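Local structure of periplasmic beta-glucosidase (Pseudomonas aeruginosa, 6R5V) at residues N51-P56 with H76-A81; S124-I129 with A174-A179; A216-V221 with L251-H256. The protein probably hydrolyses terminal, non-reducing beta-D-glucosyl residues with release of beta-D-glucose, as a periplasmic member of glycosyl hydrolase family 3. The protein carries 1 engineered substitution. All coordinates share one frame; numbering follows the deposited sequence.

Overall arrangement
All three contacts lie in the N-terminal, TIM-barrel-type domain and follow one another along the chain, none nested in or crossing another. Contact 1 (51-56 with 76-81) closes a beta-alpha-beta loop around helix 55-65. Contact 2 (124-129 with 174-179) closes a longer excursion that carries helix 146-161, and contact 3 (216-221 with 251-256) pairs two neighbouring parallel strands. Contacts 2 and 3 touch, their centres about 9 Å apart, because strands 172-178 and 218-221 are neighbours in the sheet. Contact 1, with its centre about 18 Å from that of contact 2, meets it where Asp79 approaches Lys176. All three reach the same bound xylose of chain C.

Contact 1. Residues N51-P56 with H76-A81; sequences NTVTRP and HAYDVA. With XYP (beta-D-xylopyranose), chain C.
His76 begins the contact loosely: the edge of its imidazole, at CD2, lies 4.3 Å from Thr52 CB, near the ring plane. At Ala77 the link becomes polar. Its carbonyl O accepts a hydrogen bond from Asn51 N at 3.1 Å. A water accepts from the next amide, Thr52 N, at 2.9 Å and lies 2.9 Å from Ala77 O, to which it probably donates. Tyr78 supplies the largest packing surface. With CG anti to the backbone N (chi1 -164°), its ring comes under Val53, whose CG1 stands 3.4 Å from the Tyr78 ring centroid and only 3° off the ring normal, a CH-pi contact over the middle of the face. Asn51 approaches the same ring differently: OD1 lies in the ring plane at the edge, 3.3 Å from Tyr78 CD1, with the amide turned 88° to the ring. Asp79 is directed at the xylose of chain C; in one of its two conformers sugar O3 donates to OD1 and sugar O2 to OD2, the second pair being longer. The contact joins parts of the beta-alpha-beta unit formed by strand 48-50, helix 55-65 and strand 75-78: Thr52 and His76 both pack on Ile58 of the helix, while the backbone of Tyr78 bonds to Met121 in neighbouring strand 121-122.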
loop_
_atom_site.group_PDB
_atom_site.type_symbol
_atom_site.label_atom_id
_atom_site.label_comp_id
_atom_site.label_asym_id
_atom_site.label_seq_id
_atom_site.Cartn_x
_atom_site.Cartn_y
_atom_site.Cartn_z
ATOM N N ASN A 51 -10.476 32.990 -1.545
ATOM C CA ASN A 51 -11.032 32.999 -0.172
ATOM C C ASN A 51 -11.663 34.361 0.180
ATOM O O ASN A 51 -11.960 34.539 1.383
ATOM C CB ASN A 51 -9.981 32.551 0.849
ATOM C CG ASN A 51 -9.769 31.054 0.863
ATOM O OD1 ASN A 51 -10.464 30.335 0.163
ATOM N ND2 ASN A 51 -8.778 30.578 1.604
ATOM N N THR A 52 -11.924 35.258 -0.778
ATOM C CA THR A 52 -12.781 36.471 -0.580
ATOM C C THR A 52 -14.119 36.176 -1.243
ATOM O O THR A 52 -14.107 35.926 -2.467
ATOM C CB THR A 52 -12.129 37.753 -1.126
ATOM O OG1 THR A 52 -10.988 38.023 -0.314
ATOM C CG2 THR A 52 -13.060 38.938 -1.124
ATOM N N VAL A 53 -15.209 36.106 -0.472
ATOM C CA VAL A 53 -16.420 35.339 -0.916
ATOM C C VAL A 53 -17.742 36.107 -0.785
ATOM O O VAL A 53 -18.793 35.479 -0.977
ATOM C CB VAL A 53 -16.496 33.987 -0.164
ATOM C CG1 VAL A 53 -15.184 33.224 -0.300
ATOM C CG2 VAL A 53 -16.894 34.130 1.293
ATOM N N THR A 54 -17.742 37.398 -0.462
ATOM C CA THR A 54 -19.013 38.178 -0.447
ATOM C C THR A 54 -18.950 39.299 -1.470
ATOM O O THR A 54 -17.855 39.823 -1.695
ATOM C CB THR A 54 -19.342 38.773 0.918
ATOM O OG1 THR A 54 -18.343 39.765 1.144
ATOM C CG2 THR A 54 -19.335 37.750 2.035
ATOM N N ARG A 55 -20.105 39.654 -2.029
ATOM C CA ARG A 55 -20.201 40.645 -3.126
ATOM C C ARG A 55 -19.511 41.948 -2.729
ATOM O O ARG A 55 -18.740 42.471 -3.520
ATOM C CB ARG A 55 -21.649 40.895 -3.518
ATOM C CG ARG A 55 -21.791 42.132 -4.399
ATOM C CD ARG A 55 -23.220 42.554 -4.567
ATOM N NE ARG A 55 -23.913 41.729 -5.547
ATOM C CZ ARG A 55 -25.034 42.079 -6.174
ATOM N NH1 ARG A 55 -25.574 43.269 -5.944
ATOM N NH2 ARG A 55 -25.569 41.269 -7.071
ATOM N N PRO A 56 -19.783 42.558 -1.548
ATOM C CA PRO A 56 -19.126 43.815 -1.202
ATOM C C PRO A 56 -17.595 43.721 -1.092
ATOM O O PRO A 56 -16.907 44.653 -1.467
ATOM C CB PRO A 56 -19.749 44.250 0.137
ATOM C CG PRO A 56 -20.583 43.093 0.628
ATOM C CD PRO A 56 -20.779 42.148 -0.538
ATOM N N HIS A 76 -11.854 35.942 -8.967
ATOM C CA HIS A 76 -11.978 35.527 -7.556
ATOM C C HIS A 76 -12.356 34.057 -7.501
ATOM O O HIS A 76 -13.303 33.661 -8.239
ATOM C CB HIS A 76 -12.992 36.376 -6.809
ATOM C CG HIS A 76 -12.475 37.733 -6.516
ATOM N ND1 HIS A 76 -12.453 38.737 -7.464
ATOM C CD2 HIS A 76 -11.947 38.254 -5.383
ATOM C CE1 HIS A 76 -11.909 39.822 -6.926
ATOM N NE2 HIS A 76 -11.628 39.564 -5.640
ATOM N N ALA A 77 -11.586 33.287 -6.726
ATOM C CA ALA A 77 -11.810 31.829 -6.604
ATOM C C ALA A 77 -12.108 31.427 -5.160
ATOM O O ALA A 77 -11.812 32.155 -4.202
ATOM C CB ALA A 77 -10.638 31.065 -7.180
ATOM N N TYR A 78 -12.662 30.228 -5.044
ATOM C CA TYR A 78 -12.972 29.614 -3.731
ATOM C C TYR A 78 -13.082 28.111 -3.911
ATOM O O TYR A 78 -13.051 27.660 -5.031
ATOM C CB TYR A 78 -14.277 30.155 -3.210
ATOM C CG TYR A 78 -14.564 29.941 -1.745
ATOM C CD1 TYR A 78 -13.599 30.064 -0.762
ATOM C CD2 TYR A 78 -15.871 29.740 -1.356
ATOM C CE1 TYR A 78 -13.899 29.899 0.581
ATOM C CE2 TYR A 78 -16.205 29.642 -0.022
ATOM C CZ TYR A 78 -15.223 29.715 0.948
ATOM O OH TYR A 78 -15.634 29.640 2.243
ATOM N N ASP A 79 -13.121 27.398 -2.794
ATOM C CA ASP A 79 -13.226 25.918 -2.748
ATOM C C ASP A 79 -14.717 25.599 -2.575
ATOM O O ASP A 79 -15.136 25.344 -1.448
ATOM C CB ASP A 79 -12.348 25.351 -1.623
ATOM C CG ASP A 79 -10.845 25.309 -1.888
ATOM O OD1 ASP A 79 -10.425 24.587 -2.799
ATOM O OD2 ASP A 79 -10.104 25.945 -1.150
ATOM N N VAL A 80 -15.465 25.680 -3.645
ATOM C CA VAL A 80 -16.888 25.321 -3.654
ATOM C C VAL A 80 -16.890 23.878 -4.142
ATOM O O VAL A 80 -16.787 23.645 -5.352
ATOM C CB VAL A 80 -17.709 26.285 -4.518
ATOM C CG1 VAL A 80 -19.165 25.926 -4.487
ATOM C CG2 VAL A 80 -17.537 27.722 -4.059
ATOM N N ALA A 81 -16.774 22.967 -3.188
ATOM C CA ALA A 81 -16.497 21.543 -3.428
ATOM C C ALA A 81 -17.821 20.794 -3.539
ATOM O O ALA A 81 -17.977 19.991 -4.461
ATOM C CB ALA A 81 -15.609 21.039 -2.312
HETATM C C1 XYP C . -5.807 23.943 -0.088
HETATM C C2 XYP C . -6.385 24.506 -1.406
HETATM C C3 XYP C . -7.428 23.516 -1.956
HETATM C C4 XYP C . -6.720 22.185 -2.188
HETATM C C5 XYP C . -6.012 21.678 -0.934
HETATM O O2 XYP C . -6.866 25.843 -1.153
HETATM O O3 XYP C . -8.052 23.848 -3.204
HETATM O O4 XYP C . -7.691 21.238 -2.598
HETATM O O5 XYP C . -5.217 22.637 -0.253
HETATM O O HOH W 1 -11.872 34.977 -3.706
#

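Contact 2. Residues S124-I129 with A174-A179; sequences SPMVDI and AVKHFA. With XYP (beta-D-xylopyranose), chain C.
Asp128 holds His177 with both carboxylate oxygens, and this two-point grip marks the tight end of the contact. OD2 uses its syn lone pair to accept from His177 ND1 at 2.9 Å, while OD1 takes the backbone His177 N at 3.0 Å. Carboxylate and imidazole lie 28° from coplanar, and OD2 is only 9° out of the ring plane, consistent with the carboxylate setting the ring's rotation. Tyr208 OH also hydrogen-bonds OD1, giving that oxygen two partners; Asp128 is thus the second-shell residue that positions His177. Just before this, the backbones form a single bridge between Met126 and Lys176: Lys176 N donates to Pro125 O, and Lys176 O accepts from Val127 N at 2.9 Å. On one flank Val127 CG2 meets Val175 CG2 at 3.6 Å, crossing at about a right angle.

Lys176-His177-Phe178 is the Lys-His-(Phe/Tyr) element of family 3 glycosidases, at the end of a barrel strand facing the sugar pocket. The peptide bonds preceding His177 and Ala179 are cis and break the regular alternation of a strand; Lys176 and His177, flanking the first of them, both reach the sugar. Lys176 has CG between the backbone N and the carbonyl carbon (chi1 71°), which lays CG over the His177 ring face, and its extended tail then runs toward the xylose of chain C. There Lys176 NZ donates to sugar O4 at 2.9 Å. His177 NE2 shares a hydrogen bond with that O4 at 2.7 Å, at the ring edge and near its plane; either atom could be the donor.

Packing is looser where Met126 CB stays 4.0 Å from Lys176 CE and Pro125 CG lies 4.2 Å from Val175 CG2. Met126 also packs on Trp135.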
loop_
_atom_site.group_PDB
_atom_site.type_symbol
_atom_site.label_atom_id
_atom_site.label_comp_id
_atom_site.label_asym_id
_atom_site.label_seq_id
_atom_site.Cartn_x
_atom_site.Cartn_y
_atom_site.Cartn_z
ATOM N N SER A 124 -12.561 22.961 -7.935
ATOM C CA SER A 124 -13.457 21.769 -7.985
ATOM C C SER A 124 -13.745 21.501 -9.458
ATOM O O SER A 124 -13.590 22.412 -10.275
ATOM C CB SER A 124 -14.683 22.020 -7.113
ATOM O OG SER A 124 -15.768 21.121 -7.327
ATOM N N PRO A 125 -14.075 20.265 -9.893
ATOM C CA PRO A 125 -14.234 19.094 -9.033
ATOM C C PRO A 125 -12.883 18.465 -8.639
ATOM O O PRO A 125 -11.906 18.601 -9.369
ATOM C CB PRO A 125 -15.027 18.148 -9.937
ATOM C CG PRO A 125 -14.486 18.450 -11.333
ATOM C CD PRO A 125 -14.194 19.931 -11.318
ATOM N N MET A 126 -12.875 17.814 -7.475
ATOM C CA MET A 126 -11.813 16.848 -7.088
ATOM C C MET A 126 -12.109 15.481 -7.727
ATOM O O MET A 126 -13.162 14.895 -7.466
ATOM C CB MET A 126 -11.736 16.773 -5.566
ATOM C CG MET A 126 -10.544 15.968 -5.037
ATOM S SD MET A 126 -10.902 14.209 -5.024
ATOM C CE MET A 126 -9.681 13.611 -3.853
ATOM N N VAL A 127 -11.224 14.987 -8.579
ATOM C CA VAL A 127 -11.482 13.761 -9.397
ATOM C C VAL A 127 -10.390 12.710 -9.225
ATOM O O VAL A 127 -10.231 11.824 -10.122
ATOM C CB VAL A 127 -11.691 14.126 -10.877
ATOM C CG1 VAL A 127 -12.850 15.110 -11.024
ATOM C CG2 VAL A 127 -10.433 14.661 -11.547
ATOM N N ASP A 128 -9.680 12.766 -8.105
ATOM C CA ASP A 128 -8.581 11.819 -7.787
ATOM C C ASP A 128 -9.200 10.463 -7.449
ATOM O O ASP A 128 -10.062 10.426 -6.573
ATOM C CB ASP A 128 -7.820 12.295 -6.587
ATOM C CG ASP A 128 -7.232 13.672 -6.727
ATOM O OD1 ASP A 128 -6.781 14.000 -7.838
ATOM O OD2 ASP A 128 -7.278 14.411 -5.741
ATOM N N ILE A 129 -8.789 9.387 -8.097
ATOM C CA ILE A 129 -9.294 8.023 -7.746
ATOM C C ILE A 129 -8.764 7.664 -6.358
ATOM O O ILE A 129 -7.573 7.906 -6.082
ATOM C CB ILE A 129 -8.792 7.021 -8.809
ATOM C CG1 ILE A 129 -9.478 7.294 -10.146
ATOM C CG2 ILE A 129 -8.907 5.588 -8.396
ATOM C CD1 ILE A 129 -10.966 7.051 -10.117
ATOM N N ALA A 174 -11.781 24.599 -11.879
ATOM C CA ALA A 174 -10.348 24.281 -11.745
ATOM C C ALA A 174 -10.270 22.847 -11.209
ATOM O O ALA A 174 -10.354 22.647 -10.003
ATOM C CB ALA A 174 -9.624 25.299 -10.905
ATOM N N VAL A 175 -10.223 21.887 -12.141
ATOM C CA VAL A 175 -10.179 20.427 -11.807
ATOM C C VAL A 175 -8.923 20.137 -10.998
ATOM O O VAL A 175 -7.866 20.714 -11.287
ATOM C CB VAL A 175 -10.285 19.525 -13.046
ATOM C CG1 VAL A 175 -9.175 19.670 -14.050
ATOM C CG2 VAL A 175 -10.476 18.074 -12.664
ATOM N N LYS A 176 -9.050 19.293 -9.969
ATOM C CA LYS A 176 -7.909 18.981 -9.069
ATOM C C LYS A 176 -7.957 17.500 -8.682
ATOM O O LYS A 176 -8.965 16.846 -8.871
ATOM C CB LYS A 176 -7.992 19.925 -7.863
ATOM C CG LYS A 176 -9.132 19.639 -6.906
ATOM C CD LYS A 176 -9.277 20.728 -5.845
ATOM C CE LYS A 176 -10.294 20.400 -4.788
ATOM N NZ LYS A 176 -10.283 21.498 -3.810
ATOM N N HIS A 177 -6.887 16.948 -8.143
ATOM C CA HIS A 177 -5.554 17.509 -8.003
ATOM C C HIS A 177 -4.617 16.790 -8.989
ATOM O O HIS A 177 -4.426 15.575 -8.882
ATOM C CB HIS A 177 -5.029 17.301 -6.590
ATOM C CG HIS A 177 -5.896 17.861 -5.511
ATOM N ND1 HIS A 177 -6.963 17.147 -4.969
ATOM C CD2 HIS A 177 -5.841 19.037 -4.851
ATOM C CE1 HIS A 177 -7.512 17.876 -3.994
ATOM N NE2 HIS A 177 -6.843 19.021 -3.899
ATOM N N PHE A 178 -4.152 17.483 -10.013
ATOM C CA PHE A 178 -3.454 16.860 -11.163
ATOM C C PHE A 178 -1.995 16.668 -10.735
ATOM O O PHE A 178 -1.274 17.663 -10.608
ATOM C CB PHE A 178 -3.611 17.763 -12.379
ATOM C CG PHE A 178 -3.095 17.185 -13.665
ATOM C CD1 PHE A 178 -3.680 16.042 -14.181
ATOM C CD2 PHE A 178 -2.079 17.783 -14.382
ATOM C CE1 PHE A 178 -3.279 15.533 -15.414
ATOM C CE2 PHE A 178 -1.701 17.294 -15.621
ATOM C CZ PHE A 178 -2.285 16.156 -16.119
ATOM N N ALA A 179 -1.563 15.427 -10.428
ATOM C CA ALA A 179 -2.332 14.206 -10.608
ATOM C C ALA A 179 -1.896 13.130 -9.602
ATOM O O ALA A 179 -0.758 13.190 -9.094
ATOM C CB ALA A 179 -2.108 13.700 -12.024
HETATM C C1 XYP C . -5.807 23.943 -0.088
HETATM C C2 XYP C . -6.385 24.506 -1.406
HETATM C C3 XYP C . -7.428 23.516 -1.956
HETATM C C4 XYP C . -6.720 22.185 -2.188
HETATM C C5 XYP C . -6.012 21.678 -0.934
HETATM O O2 XYP C . -6.866 25.843 -1.153
HETATM O O3 XYP C . -8.052 23.848 -3.204
HETATM O O4 XYP C . -7.691 21.238 -2.598
HETATM O O5 XYP C . -5.217 22.637 -0.253
#

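Contact 3. Residues A216-V221 with L251-H256; sequences AGAVMV and LTISNH. Engineered in segment 251-256: Asn255 (natural residue Asp). With XYP (beta-D-xylopyranose), chain C; XYP (beta-D-xylopyranose), chain B.
Between Val221 and Asn255 the regular strand pairing gives way to a water, which accepts from Asn255 N at 2.9 Å and donates only a weak bond to Val221 O. Asn255 is an engineered residue (Asp in the natural sequence); its CB lies 3.8 Å from Val221 O, while the amide turns to the pocket. Within segment 251-256, Asn255 OD1 accepts from His256 N at 2.6 Å, in the carbonyl plane on a lone pair. The same OD1 is 3.3 Å from O5 of the chain C xylose. Met220, extended from the backbone (chi1 179°) and bent at chi3, brings SD to 4.0 Å from Asn255 ND2, and the two side chains cross obliquely at the sugar.

Behind this end the strands run parallel, axes 4.7 Å apart and 24° off alignment. Four backbone bonds alternate between them: Leu251 N to Gly217 O, Val219 N to Leu251 O, Ile253 N to Val219 O and Val221 N to Ile253 O, the last at 2.9 Å. Ala218, Met220, Leu251 and Ile253 share one face, where Ala218 CB touches Ile253 CD1 at 4.1 Å. Ser254 O is buried and has no partner in the model.

Val219 and Thr252 occupy the other face, with Thr252 against Leu242 of helix 235-245. Strand 218-221 also bonds to strand 172-178, and Thr252 reaches Met285 beside strand 286-287, so the contact sits where the parallel barrel closes.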
loop_
_atom_site.group_PDB
_atom_site.type_symbol
_atom_site.label_atom_id
_atom_site.label_comp_id
_atom_site.label_asym_id
_atom_site.label_seq_id
_atom_site.Cartn_x
_atom_site.Cartn_y
_atom_site.Cartn_z
ATOM N N ALA A 216 -12.968 22.146 -19.016
ATOM C CA ALA A 216 -12.511 22.788 -17.758
ATOM C C ALA A 216 -11.545 23.919 -18.131
ATOM O O ALA A 216 -10.650 23.711 -18.993
ATOM C CB ALA A 216 -11.824 21.789 -16.844
ATOM N N GLY A 217 -11.748 25.086 -17.523
ATOM C CA GLY A 217 -10.919 26.280 -17.770
ATOM C C GLY A 217 -9.568 26.228 -17.075
ATOM O O GLY A 217 -8.638 26.895 -17.538
ATOM N N ALA A 218 -9.451 25.499 -15.955
ATOM C CA ALA A 218 -8.219 25.483 -15.146
ATOM C C ALA A 218 -7.948 24.095 -14.606
ATOM O O ALA A 218 -8.855 23.248 -14.524
ATOM C CB ALA A 218 -8.287 26.510 -14.029
ATOM N N VAL A 219 -6.670 23.883 -14.295
ATOM C CA VAL A 219 -6.191 22.634 -13.658
ATOM C C VAL A 219 -5.348 23.017 -12.442
ATOM O O VAL A 219 -4.418 23.818 -12.578
ATOM C CB VAL A 219 -5.408 21.796 -14.666
ATOM C CG1 VAL A 219 -4.684 20.615 -13.963
ATOM C CG2 VAL A 219 -6.315 21.359 -15.802
ATOM N N MET A 220 -5.730 22.517 -11.267
ATOM C CA MET A 220 -4.916 22.691 -10.056
ATOM C C MET A 220 -3.935 21.527 -9.889
ATOM O O MET A 220 -4.325 20.336 -9.879
ATOM C CB MET A 220 -5.772 22.823 -8.806
ATOM C CG MET A 220 -4.910 22.980 -7.587
ATOM S SD MET A 220 -5.890 23.375 -6.127
ATOM C CE MET A 220 -6.055 25.138 -6.417
ATOM N N VAL A 221 -2.676 21.889 -9.762
ATOM C CA VAL A 221 -1.540 20.938 -9.749
ATOM C C VAL A 221 -1.403 20.384 -8.331
ATOM O O VAL A 221 -1.582 21.134 -7.351
ATOM C CB VAL A 221 -0.273 21.608 -10.307
ATOM C CG1 VAL A 221 0.881 20.638 -10.304
ATOM C CG2 VAL A 221 -0.525 22.124 -11.734
ATOM N N LEU A 251 -5.640 27.163 -17.963
ATOM C CA LEU A 251 -4.754 27.774 -16.962
ATOM C C LEU A 251 -4.291 26.693 -15.987
ATOM O O LEU A 251 -5.167 25.981 -15.480
ATOM C CB LEU A 251 -5.544 28.847 -16.224
ATOM C CG LEU A 251 -4.813 29.572 -15.108
ATOM C CD1 LEU A 251 -3.628 30.338 -15.663
ATOM C CD2 LEU A 251 -5.742 30.481 -14.328
ATOM N N THR A 252 -2.998 26.599 -15.694
ATOM C CA THR A 252 -2.517 25.730 -14.586
ATOM C C THR A 252 -2.261 26.580 -13.344
ATOM O O THR A 252 -1.629 27.650 -13.460
ATOM C CB THR A 252 -1.279 24.955 -14.999
ATOM O OG1 THR A 252 -0.331 25.861 -15.571
ATOM C CG2 THR A 252 -1.605 23.864 -15.979
ATOM N N ILE A 253 -2.719 26.107 -12.204
ATOM C CA ILE A 253 -2.599 26.830 -10.916
ATOM C C ILE A 253 -1.854 25.907 -9.956
ATOM O O ILE A 253 -2.245 24.730 -9.813
ATOM C CB ILE A 253 -3.976 27.201 -10.366
ATOM C CG1 ILE A 253 -4.813 27.969 -11.376
ATOM C CG2 ILE A 253 -3.853 27.921 -9.030
ATOM C CD1 ILE A 253 -6.246 28.269 -10.890
ATOM N N SER A 254 -0.861 26.438 -9.261
ATOM C CA SER A 254 -0.172 25.678 -8.189
ATOM C C SER A 254 -1.088 25.592 -6.945
ATOM O O SER A 254 -2.021 26.413 -6.796
ATOM C CB SER A 254 1.153 26.326 -7.883
ATOM O OG SER A 254 1.001 27.340 -6.917
ATOM N N ASN A 255 -0.808 24.653 -6.045
ATOM C CA ASN A 255 -1.426 24.615 -4.697
ATOM C C ASN A 255 -0.624 25.535 -3.769
ATOM O O ASN A 255 0.463 26.060 -4.167
ATOM C CB ASN A 255 -1.537 23.172 -4.197
ATOM C CG ASN A 255 -2.649 22.993 -3.190
ATOM O OD1 ASN A 255 -2.818 23.796 -2.279
ATOM N ND2 ASN A 255 -3.443 21.959 -3.361
ATOM N N HIS A 256 -1.155 25.786 -2.584
ATOM C CA HIS A 256 -0.615 26.751 -1.613
ATOM C C HIS A 256 0.824 26.367 -1.226
ATOM O O HIS A 256 1.020 25.287 -0.693
ATOM C CB HIS A 256 -1.507 26.755 -0.366
ATOM C CG HIS A 256 -1.064 27.741 0.639
ATOM N ND1 HIS A 256 -0.230 27.418 1.680
ATOM C CD2 HIS A 256 -1.376 29.040 0.782
ATOM C CE1 HIS A 256 -0.009 28.495 2.412
ATOM N NE2 HIS A 256 -0.720 29.501 1.879
HETATM C C1 XYP C . -5.807 23.943 -0.088
HETATM C C2 XYP C . -6.385 24.506 -1.406
HETATM C C3 XYP C . -7.428 23.516 -1.956
HETATM C C4 XYP C . -6.720 22.185 -2.188
HETATM C C5 XYP C . -6.012 21.678 -0.934
HETATM O O2 XYP C . -6.866 25.843 -1.153
HETATM O O3 XYP C . -8.052 23.848 -3.204
HETATM O O4 XYP C . -7.691 21.238 -2.598
HETATM O O5 XYP C . -5.217 22.637 -0.253
HETATM O O1 XYP B . -2.900 25.507 5.529
HETATM C C1 XYP B . -3.123 25.582 4.116
HETATM C C2 XYP B . -2.767 24.238 3.509
HETATM C C3 XYP B . -2.989 24.310 1.982
HETATM C C4 XYP B . -4.459 24.709 1.751
HETATM C C5 XYP B . -4.752 26.058 2.394
HETATM O O2 XYP B . -1.406 24.040 3.928
HETATM O O3 XYP B . -2.656 23.125 1.215
HETATM O O4 XYP B . -4.769 24.823 0.369
HETATM O O5 XYP B . -4.479 25.945 3.802
HETATM O O HOH W 2 0.801 22.551 -7.135
#